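Local coordinates for 2-aminomuconate 6-semialdehyde dehydrogenase (Burkholderia cenocepacia, PDB 4U3W), which probably catalyses the NAD+-dependent oxidation of 2-aminomuconate 6-semialdehyde to 2-aminomuconate, at residues 59-64 with 235-240; 74-79 with 215-220; 194-199 with 231-236. All blocks are in the same frame, centred on the assembly; numbering follows the deposited sequence.

The three contacts illustrate how neighbouring elements of a nucleotide-binding domain are joined. Contacts 1 and 3, with centres about 8 Å apart, share Glu235 and Phe236; both use helix 233-238 and touch each other. Contacts 1 and 2 both lie on helix 58-76, contact 2 more than 20 Å from the others, between centres, where the helix reaches the loop 215-220. Contact 3 is deepest, its centre about 16 Å from that of the chain and its touching residues all buried. Contacts 1 (about 22 Å) and 2 (about 27 Å) include partly exposed ones. Contact 1 adds a His-carboxylate bond to aliphatic packing, contact 2 is purely apolar with solvent-exposed flanks, and contact 3 lays a lysine's methylenes on backbone.

Contact 1 of 3, residues 59-64 with 235-240; sequences ALVDSA and EFLTRH
Asp62 of helix 58-76 and His240, just past the end of helix 233-238, supply the polar half of this contact, and the aspartate is worth following outward atom by atom. Its CB lies in the plane of the imidazole, at the ring edge, with His240 NE2 3.6 Å away. CG is anti to the backbone N (chi1 165°), which carries the carboxylate toward the histidine, and OD1 accepts a hydrogen bond from His240 NE2, 2.7 Å away. The bond is nearly straight, 165° at the hydrogen. It uses the anti lone pair of OD1, and the carboxylate and ring planes are only 12° apart. Such a His-carboxylate pair is fixed from both ends: OD1 also accepts a bond from Gln66, one helical turn further on, while His240 ND1 accepts a hydrogen bond from the backbone N-H of Asp242, which probably fixes the ring's rotation.

Beside it the contact is aliphatic. Val61 spreads its two methyls over the opposing helix: CG1 comes within 3.9 Å of Leu237 CA, and CG2 stands 4.1 Å from Phe236 CB, close to the plane of the phenyl ring at its edge.

Val61 also reaches Ala56 and Ile225, just after strand 222-224, and the end of the short helix 233-238 packs through Leu237 on Ile243, just before strand 245-249, which places the helix pair beside these two strands.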
loop_
_atom_site.group_PDB
_atom_site.type_symbol
_atom_site.label_atom_id
_atom_site.label_comp_id
_atom_site.label_asym_id
_atom_site.label_seq_id
_atom_site.Cartn_x
_atom_site.Cartn_y
_atom_site.Cartn_z
ATOM N N ALA A 59 -37.128 -25.038 2.275
ATOM C CA ALA A 59 -37.798 -24.280 1.193
ATOM C C ALA A 59 -37.747 -22.771 1.499
ATOM O O ALA A 59 -37.481 -21.948 0.596
ATOM C CB ALA A 59 -39.238 -24.734 0.989
ATOM N N LEU A 60 -37.958 -22.408 2.763
ATOM C CA LEU A 60 -37.854 -20.980 3.138
ATOM C C LEU A 60 -36.414 -20.434 3.044
ATOM O O LEU A 60 -36.177 -19.310 2.539
ATOM C CB LEU A 60 -38.423 -20.762 4.531
ATOM C CG LEU A 60 -38.680 -19.270 4.808
ATOM C CD1 LEU A 60 -39.575 -18.723 3.667
ATOM C CD2 LEU A 60 -39.336 -19.068 6.149
ATOM N N VAL A 61 -35.438 -21.210 3.493
ATOM C CA VAL A 61 -34.070 -20.806 3.260
ATOM C C VAL A 61 -33.795 -20.563 1.764
ATOM O O VAL A 61 -33.199 -19.534 1.382
ATOM C CB VAL A 61 -33.071 -21.842 3.845
ATOM C CG1 VAL A 61 -31.626 -21.539 3.370
ATOM C CG2 VAL A 61 -33.194 -21.876 5.399
ATOM N N ASP A 62 -34.277 -21.453 0.897
ATOM C CA ASP A 62 -34.035 -21.274 -0.529
ATOM C C ASP A 62 -34.707 -19.986 -1.042
ATOM O O ASP A 62 -34.158 -19.293 -1.889
ATOM C CB ASP A 62 -34.530 -22.513 -1.321
ATOM C CG ASP A 62 -34.630 -22.244 -2.816
ATOM O OD1 ASP A 62 -33.576 -22.113 -3.467
ATOM O OD2 ASP A 62 -35.761 -22.155 -3.366
ATOM N N SER A 63 -35.915 -19.707 -0.554
ATOM C CA SER A 63 -36.593 -18.445 -0.865
ATOM C C SER A 63 -35.717 -17.211 -0.544
ATOM O O SER A 63 -35.714 -16.254 -1.273
ATOM C CB SER A 63 -37.917 -18.334 -0.105
ATOM O OG SER A 63 -38.803 -19.364 -0.546
ATOM N N ALA A 64 -35.073 -17.232 0.609
ATOM C CA ALA A 64 -34.277 -16.090 1.053
ATOM C C ALA A 64 -33.080 -15.922 0.121
ATOM O O ALA A 64 -32.719 -14.798 -0.273
ATOM C CB ALA A 64 -33.853 -16.302 2.491
ATOM N N GLU A 235 -27.522 -25.341 8.569
ATOM C CA GLU A 235 -27.019 -26.312 7.607
ATOM C C GLU A 235 -27.581 -26.087 6.211
ATOM O O GLU A 235 -26.844 -26.165 5.215
ATOM C CB GLU A 235 -27.377 -27.734 8.044
ATOM C CG GLU A 235 -26.887 -28.760 7.068
ATOM C CD GLU A 235 -27.214 -30.167 7.523
ATOM O OE1 GLU A 235 -27.760 -30.927 6.702
ATOM O OE2 GLU A 235 -26.999 -30.499 8.705
ATOM N N PHE A 236 -28.891 -25.861 6.114
ATOM C CA PHE A 236 -29.509 -25.658 4.796
ATOM C C PHE A 236 -28.838 -24.509 4.043
ATOM O O PHE A 236 -28.636 -24.555 2.821
ATOM C CB PHE A 236 -30.988 -25.360 4.949
ATOM C CG PHE A 236 -31.747 -26.400 5.759
ATOM C CD1 PHE A 236 -31.260 -27.688 5.898
ATOM C CD2 PHE A 236 -32.928 -26.061 6.379
ATOM C CE1 PHE A 236 -31.924 -28.630 6.656
ATOM C CE2 PHE A 236 -33.642 -27.011 7.133
ATOM C CZ PHE A 236 -33.132 -28.313 7.281
ATOM N N LEU A 237 -28.532 -23.451 4.785
ATOM C CA LEU A 237 -27.907 -22.255 4.202
ATOM C C LEU A 237 -26.535 -22.595 3.600
ATOM O O LEU A 237 -26.206 -22.201 2.476
ATOM C CB LEU A 237 -27.795 -21.167 5.286
ATOM C CG LEU A 237 -27.130 -19.878 4.790
ATOM C CD1 LEU A 237 -27.804 -19.240 3.531
ATOM C CD2 LEU A 237 -27.177 -18.906 5.905
ATOM N N THR A 238 -25.738 -23.364 4.326
ATOM C CA THR A 238 -24.392 -23.705 3.867
ATOM C C THR A 238 -24.351 -24.615 2.654
ATOM O O THR A 238 -23.376 -24.576 1.905
ATOM C CB THR A 238 -23.602 -24.397 4.984
ATOM O OG1 THR A 238 -24.230 -25.641 5.284
ATOM C CG2 THR A 238 -23.578 -23.553 6.252
ATOM N N ARG A 239 -25.388 -25.458 2.482
ATOM C CA ARG A 239 -25.426 -26.361 1.353
ATOM C C ARG A 239 -26.166 -25.728 0.189
ATOM O O ARG A 239 -26.345 -26.367 -0.872
ATOM C CB ARG A 239 -26.095 -27.683 1.749
ATOM C CG ARG A 239 -25.320 -28.448 2.817
ATOM C CD ARG A 239 -25.974 -29.800 3.093
ATOM N NE ARG A 239 -27.423 -29.656 2.954
ATOM C CZ ARG A 239 -28.325 -30.293 3.684
ATOM N NH1 ARG A 239 -27.937 -31.157 4.610
ATOM N NH2 ARG A 239 -29.616 -30.071 3.477
ATOM N N HIS A 240 -26.611 -24.482 0.329
ATOM C CA HIS A 240 -27.388 -23.950 -0.802
ATOM C C HIS A 240 -26.503 -23.673 -2.037
ATOM O O HIS A 240 -25.462 -23.031 -1.946
ATOM C CB HIS A 240 -28.116 -22.682 -0.437
ATOM C CG HIS A 240 -29.217 -22.372 -1.388
ATOM N ND1 HIS A 240 -28.989 -21.876 -2.661
ATOM C CD2 HIS A 240 -30.556 -22.538 -1.277
ATOM C CE1 HIS A 240 -30.147 -21.702 -3.273
ATOM N NE2 HIS A 240 -31.112 -22.131 -2.470
#

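Contact 2 of 3, residues 74-79 with 215-220; sequences AGWRDT and VGLPPG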
loop_
_atom_site.group_PDB
_atom_site.type_symbol
_atom_site.label_atom_id
_atom_site.label_comp_id
_atom_site.label_asym_id
_atom_site.label_seq_id
_atom_site.Cartn_x
_atom_site.Cartn_y
_atom_site.Cartn_z
ATOM N N ALA A 74 -31.253 -6.503 -9.366
ATOM C CA ALA A 74 -32.165 -5.368 -9.401
ATOM C C ALA A 74 -31.431 -4.058 -9.112
ATOM O O ALA A 74 -32.047 -2.986 -9.131
ATOM C CB ALA A 74 -33.299 -5.543 -8.429
ATOM N N GLY A 75 -30.133 -4.129 -8.834
ATOM C CA GLY A 75 -29.356 -2.911 -8.808
ATOM C C GLY A 75 -28.454 -2.701 -7.604
ATOM O O GLY A 75 -27.634 -1.799 -7.613
ATOM N N TRP A 76 -28.600 -3.514 -6.572
ATOM C CA TRP A 76 -27.732 -3.368 -5.395
ATOM C C TRP A 76 -26.292 -3.616 -5.794
ATOM O O TRP A 76 -25.347 -3.015 -5.234
ATOM C CB TRP A 76 -28.127 -4.330 -4.280
ATOM C CG TRP A 76 -27.240 -4.158 -3.029
ATOM C CD1 TRP A 76 -26.266 -5.004 -2.598
ATOM C CD2 TRP A 76 -27.244 -3.049 -2.108
ATOM N NE1 TRP A 76 -25.675 -4.514 -1.435
ATOM C CE2 TRP A 76 -26.278 -3.328 -1.102
ATOM C CE3 TRP A 76 -28.010 -1.876 -2.000
ATOM C CZ2 TRP A 76 -26.038 -2.464 -0.014
ATOM C CZ3 TRP A 76 -27.776 -1.015 -0.903
ATOM C CH2 TRP A 76 -26.796 -1.323 0.072
ATOM N N ARG A 77 -26.131 -4.516 -6.769
ATOM C CA ARG A 77 -24.810 -4.839 -7.311
ATOM C C ARG A 77 -24.121 -3.597 -7.930
ATOM O O ARG A 77 -22.890 -3.470 -7.893
ATOM C CB ARG A 77 -24.945 -5.958 -8.350
ATOM C CG ARG A 77 -23.662 -6.412 -9.005
ATOM C CD ARG A 77 -23.982 -7.338 -10.161
ATOM N NE ARG A 77 -24.826 -6.690 -11.171
ATOM C CZ ARG A 77 -25.527 -7.333 -12.111
ATOM N NH1 ARG A 77 -25.498 -8.657 -12.185
ATOM N NH2 ARG A 77 -26.262 -6.650 -12.983
ATOM N N ASP A 78 -24.910 -2.672 -8.470
ATOM C CA ASP A 78 -24.337 -1.529 -9.131
ATOM C C ASP A 78 -24.244 -0.241 -8.255
ATOM O O ASP A 78 -23.877 0.836 -8.759
ATOM C CB ASP A 78 -25.132 -1.235 -10.393
ATOM C CG ASP A 78 -25.144 -2.418 -11.376
ATOM O OD1 ASP A 78 -24.081 -3.058 -11.603
ATOM O OD2 ASP A 78 -26.238 -2.695 -11.912
ATOM N N THR A 79 -24.547 -0.327 -6.965
ATOM C CA THR A 79 -24.356 0.857 -6.101
ATOM C C THR A 79 -22.880 1.305 -6.078
ATOM O O THR A 79 -21.983 0.480 -6.230
ATOM C CB THR A 79 -24.839 0.594 -4.667
ATOM O OG1 THR A 79 -24.294 -0.637 -4.162
ATOM C CG2 THR A 79 -26.383 0.470 -4.625
ATOM N N VAL A 215 -35.245 2.054 7.452
ATOM C CA VAL A 215 -34.471 2.966 6.635
ATOM C C VAL A 215 -34.735 2.701 5.138
ATOM O O VAL A 215 -34.297 3.453 4.277
ATOM C CB VAL A 215 -32.948 2.885 6.937
ATOM C CG1 VAL A 215 -32.705 3.080 8.450
ATOM C CG2 VAL A 215 -32.371 1.565 6.492
ATOM N N GLY A 216 -35.451 1.623 4.833
ATOM C CA GLY A 216 -35.843 1.364 3.454
ATOM C C GLY A 216 -34.757 0.757 2.591
ATOM O O GLY A 216 -34.723 0.983 1.387
ATOM N N LEU A 217 -33.853 -0.007 3.196
ATOM C CA LEU A 217 -32.915 -0.775 2.394
ATOM C C LEU A 217 -33.696 -1.624 1.333
ATOM O O LEU A 217 -34.724 -2.203 1.670
ATOM C CB LEU A 217 -32.091 -1.674 3.319
ATOM C CG LEU A 217 -30.820 -2.239 2.699
ATOM C CD1 LEU A 217 -29.776 -1.091 2.558
ATOM C CD2 LEU A 217 -30.344 -3.340 3.620
ATOM N N PRO A 218 -33.240 -1.674 0.072
ATOM C CA PRO A 218 -34.034 -2.391 -0.967
ATOM C C PRO A 218 -34.369 -3.860 -0.625
ATOM O O PRO A 218 -33.592 -4.549 0.046
ATOM C CB PRO A 218 -33.140 -2.323 -2.192
ATOM C CG PRO A 218 -32.335 -1.024 -2.005
ATOM C CD PRO A 218 -32.057 -0.987 -0.518
ATOM N N PRO A 219 -35.550 -4.319 -1.041
ATOM C CA PRO A 219 -35.993 -5.674 -0.645
ATOM C C PRO A 219 -35.028 -6.745 -1.193
ATOM O O PRO A 219 -34.548 -6.653 -2.335
ATOM C CB PRO A 219 -37.425 -5.798 -1.262
ATOM C CG PRO A 219 -37.445 -4.713 -2.395
ATOM C CD PRO A 219 -36.548 -3.586 -1.844
ATOM N N GLY A 220 -34.683 -7.716 -0.343
ATOM C CA GLY A 220 -33.751 -8.778 -0.734
ATOM C C GLY A 220 -32.281 -8.526 -0.452
ATOM O O GLY A 220 -31.469 -9.454 -0.500
#
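Trp76, in the last part of helix 58-76, meets Leu217 and Pro218 beside the return connection of a beta-alpha-beta crossover, in which strand 192-196, helix 203-214 and the parallel strand 222-224 follow one another. The helix of the crossover closes with a Schellman motif at Gly216, and the chain then turns back past the tryptophan toward the strand.

The tight part is small and apolar. CG of Trp76 is anti to its main-chain nitrogen (chi1 -179°), which sends the indole away from the helix with its six-membered ring foremost. Leu217 crosses it at about a right angle and applies a single methyl: CD1 is 3.9 Å from Trp76 CH2 and 4.0 Å from Trp76 CZ3. Pro218 adds a looser touch, its CD lying 4.3 Å from Trp76 CZ3. Trp87 of helix 81-96 joins this cluster, since it packs on Leu217 and Pro218 and meets the Trp76 ring with the two planes at about 55°. At the pyrrole end, NE1 makes a weak hydrogen bond to Asn191 O.

Away from the indole the character changes. Asp78 and Pro219 are exposed, and Arg77 packs on Glu456 of a second subunit. Here the chain is shaped by its own bonds, in a type I beta turn from Trp76 to Thr79. Trp76 O is gripped twice by Thr79, by its backbone N at 3.3 Å and by its OG1 at 2.8 Å.

Contact 3 of 3, residues 194-199 with 231-236; sequences VAKPSE and NAAGEF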
loop_
_atom_site.group_PDB
_atom_site.type_symbol
_atom_site.label_atom_id
_atom_site.label_comp_id
_atom_site.label_asym_id
_atom_site.label_seq_id
_atom_site.Cartn_x
_atom_site.Cartn_y
_atom_site.Cartn_z
ATOM N N VAL A 194 -27.898 -13.264 3.516
ATOM C CA VAL A 194 -28.854 -14.132 4.167
ATOM C C VAL A 194 -28.191 -14.548 5.475
ATOM O O VAL A 194 -27.150 -15.213 5.459
ATOM C CB VAL A 194 -29.188 -15.389 3.344
ATOM C CG1 VAL A 194 -30.147 -16.352 4.171
ATOM C CG2 VAL A 194 -29.832 -14.993 2.028
ATOM N N ALA A 195 -28.772 -14.103 6.588
ATOM C CA ALA A 195 -28.107 -14.216 7.865
ATOM C C ALA A 195 -28.941 -14.992 8.864
ATOM O O ALA A 195 -30.110 -14.700 9.060
ATOM C CB ALA A 195 -27.803 -12.826 8.436
ATOM N N LYS A 196 -28.297 -15.932 9.539
ATOM C CA LYS A 196 -28.989 -16.761 10.526
ATOM C C LYS A 196 -28.328 -16.617 11.892
ATOM O O LYS A 196 -27.259 -17.163 12.102
ATOM C CB LYS A 196 -28.963 -18.236 10.165
ATOM C CG LYS A 196 -29.966 -19.042 11.194
ATOM C CD LYS A 196 -29.570 -20.424 11.464
ATOM C CE LYS A 196 -28.553 -20.631 12.509
ATOM N NZ LYS A 196 -29.072 -20.667 13.900
ATOM N N PRO A 197 -28.958 -15.879 12.811
ATOM C CA PRO A 197 -28.357 -15.719 14.151
ATOM C C PRO A 197 -28.599 -16.965 14.967
ATOM O O PRO A 197 -29.405 -17.857 14.590
ATOM C CB PRO A 197 -29.107 -14.539 14.754
ATOM C CG PRO A 197 -30.553 -14.658 14.084
ATOM C CD PRO A 197 -30.259 -15.197 12.667
ATOM N N SER A 198 -27.903 -17.049 16.086
ATOM C CA SER A 198 -28.060 -18.213 16.943
ATOM C C SER A 198 -29.490 -18.369 17.461
ATOM O O SER A 198 -30.192 -17.387 17.743
ATOM C CB SER A 198 -27.081 -18.172 18.135
ATOM O OG SER A 198 -27.408 -19.256 18.983
ATOM N N GLU A 199 -29.943 -19.636 17.519
ATOM C CA GLU A 199 -31.263 -19.919 18.057
ATOM C C GLU A 199 -31.361 -19.439 19.527
ATOM O O GLU A 199 -32.450 -19.150 19.984
ATOM C CB GLU A 199 -31.619 -21.428 17.955
ATOM C CG GLU A 199 -30.659 -22.364 18.718
ATOM C CD GLU A 199 -29.443 -22.816 17.884
ATOM O OE1 GLU A 199 -29.090 -22.180 16.849
ATOM O OE2 GLU A 199 -28.809 -23.818 18.280
ATOM N N ASN A 231 -28.893 -30.035 10.805
ATOM C CA ASN A 231 -30.141 -30.500 10.196
ATOM C C ASN A 231 -31.294 -29.487 10.260
ATOM O O ASN A 231 -32.504 -29.834 10.341
ATOM C CB ASN A 231 -30.640 -31.828 10.806
ATOM C CG ASN A 231 -29.772 -32.957 10.533
ATOM O OD1 ASN A 231 -29.556 -33.367 9.372
ATOM N ND2 ASN A 231 -29.440 -33.685 11.660
ATOM N N ALA A 232 -30.890 -28.227 10.264
ATOM C CA ALA A 232 -31.833 -27.134 10.353
ATOM C C ALA A 232 -31.371 -25.946 9.483
ATOM O O ALA A 232 -30.457 -26.105 8.656
ATOM C CB ALA A 232 -32.033 -26.700 11.850
ATOM N N ALA A 233 -32.001 -24.780 9.654
ATOM C CA ALA A 233 -31.752 -23.630 8.809
ATOM C C ALA A 233 -30.248 -23.314 8.582
ATOM O O ALA A 233 -29.863 -23.013 7.463
ATOM C CB ALA A 233 -32.493 -22.409 9.371
ATOM N N GLY A 234 -29.404 -23.434 9.608
ATOM C CA GLY A 234 -27.981 -23.126 9.414
ATOM C C GLY A 234 -27.312 -24.040 8.386
ATOM O O GLY A 234 -26.665 -23.579 7.407
ATOM N N GLU A 235 -27.522 -25.341 8.569
ATOM C CA GLU A 235 -27.019 -26.312 7.607
ATOM C C GLU A 235 -27.581 -26.087 6.211
ATOM O O GLU A 235 -26.844 -26.165 5.215
ATOM C CB GLU A 235 -27.377 -27.734 8.044
ATOM C CG GLU A 235 -26.887 -28.760 7.068
ATOM C CD GLU A 235 -27.214 -30.167 7.523
ATOM O OE1 GLU A 235 -27.760 -30.927 6.702
ATOM O OE2 GLU A 235 -26.999 -30.499 8.705
ATOM N N PHE A 236 -28.891 -25.861 6.114
ATOM C CA PHE A 236 -29.509 -25.658 4.796
ATOM C C PHE A 236 -28.838 -24.509 4.043
ATOM O O PHE A 236 -28.636 -24.555 2.821
ATOM C CB PHE A 236 -30.988 -25.360 4.949
ATOM C CG PHE A 236 -31.747 -26.400 5.759
ATOM C CD1 PHE A 236 -31.260 -27.688 5.898
ATOM C CD2 PHE A 236 -32.928 -26.061 6.379
ATOM C CE1 PHE A 236 -31.924 -28.630 6.656
ATOM C CE2 PHE A 236 -33.642 -27.011 7.133
ATOM C CZ PHE A 236 -33.132 -28.313 7.281
#
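The flat group on which Lys196 comes down is the peptide joining Ala233 to Gly234: the lysine CD sits over the face of the peptide, above its N-H, 3.5 Å from Gly234 N. From beside that peptide the methyl of Ala233 approaches, its CB 4.1 Å from Lys196 CD. A second flat group, the Phe236 ring, lies further along the same helix turn, with Ala232 O 3.1 Å above its plane and over its centre.

Gly234 has no side chain, and the lysine passes close by its backbone, CE coming to 4.0 Å from Gly234 CA. The aliphatic chain leaves the strand extended and then bends at chi3 and chi4, both 83°, so that its middle rests on the helix while the ammonium curls back toward its own segment. There NZ reaches Pro197 O, 2.9 Å away, from above that carbonyl's plane, and is also held by Gly227 O; a weak, salt-bridging bond to Glu199 OE1 adds a negative neighbour. These partners would help to stabilise a positive charge on this buried amine.

Ala232 is the N-cap of helix 233-238, and its O receives the N-H of Phe236. Lys196 to Glu199 form the family's Lys-Pro-Ser-Glu sequence after strand 192-196 of the Rossmann-like domain; in relatives this lysine and glutamate lie at the adenosine ribose of NAD+, so this is probably the edge of that pocket.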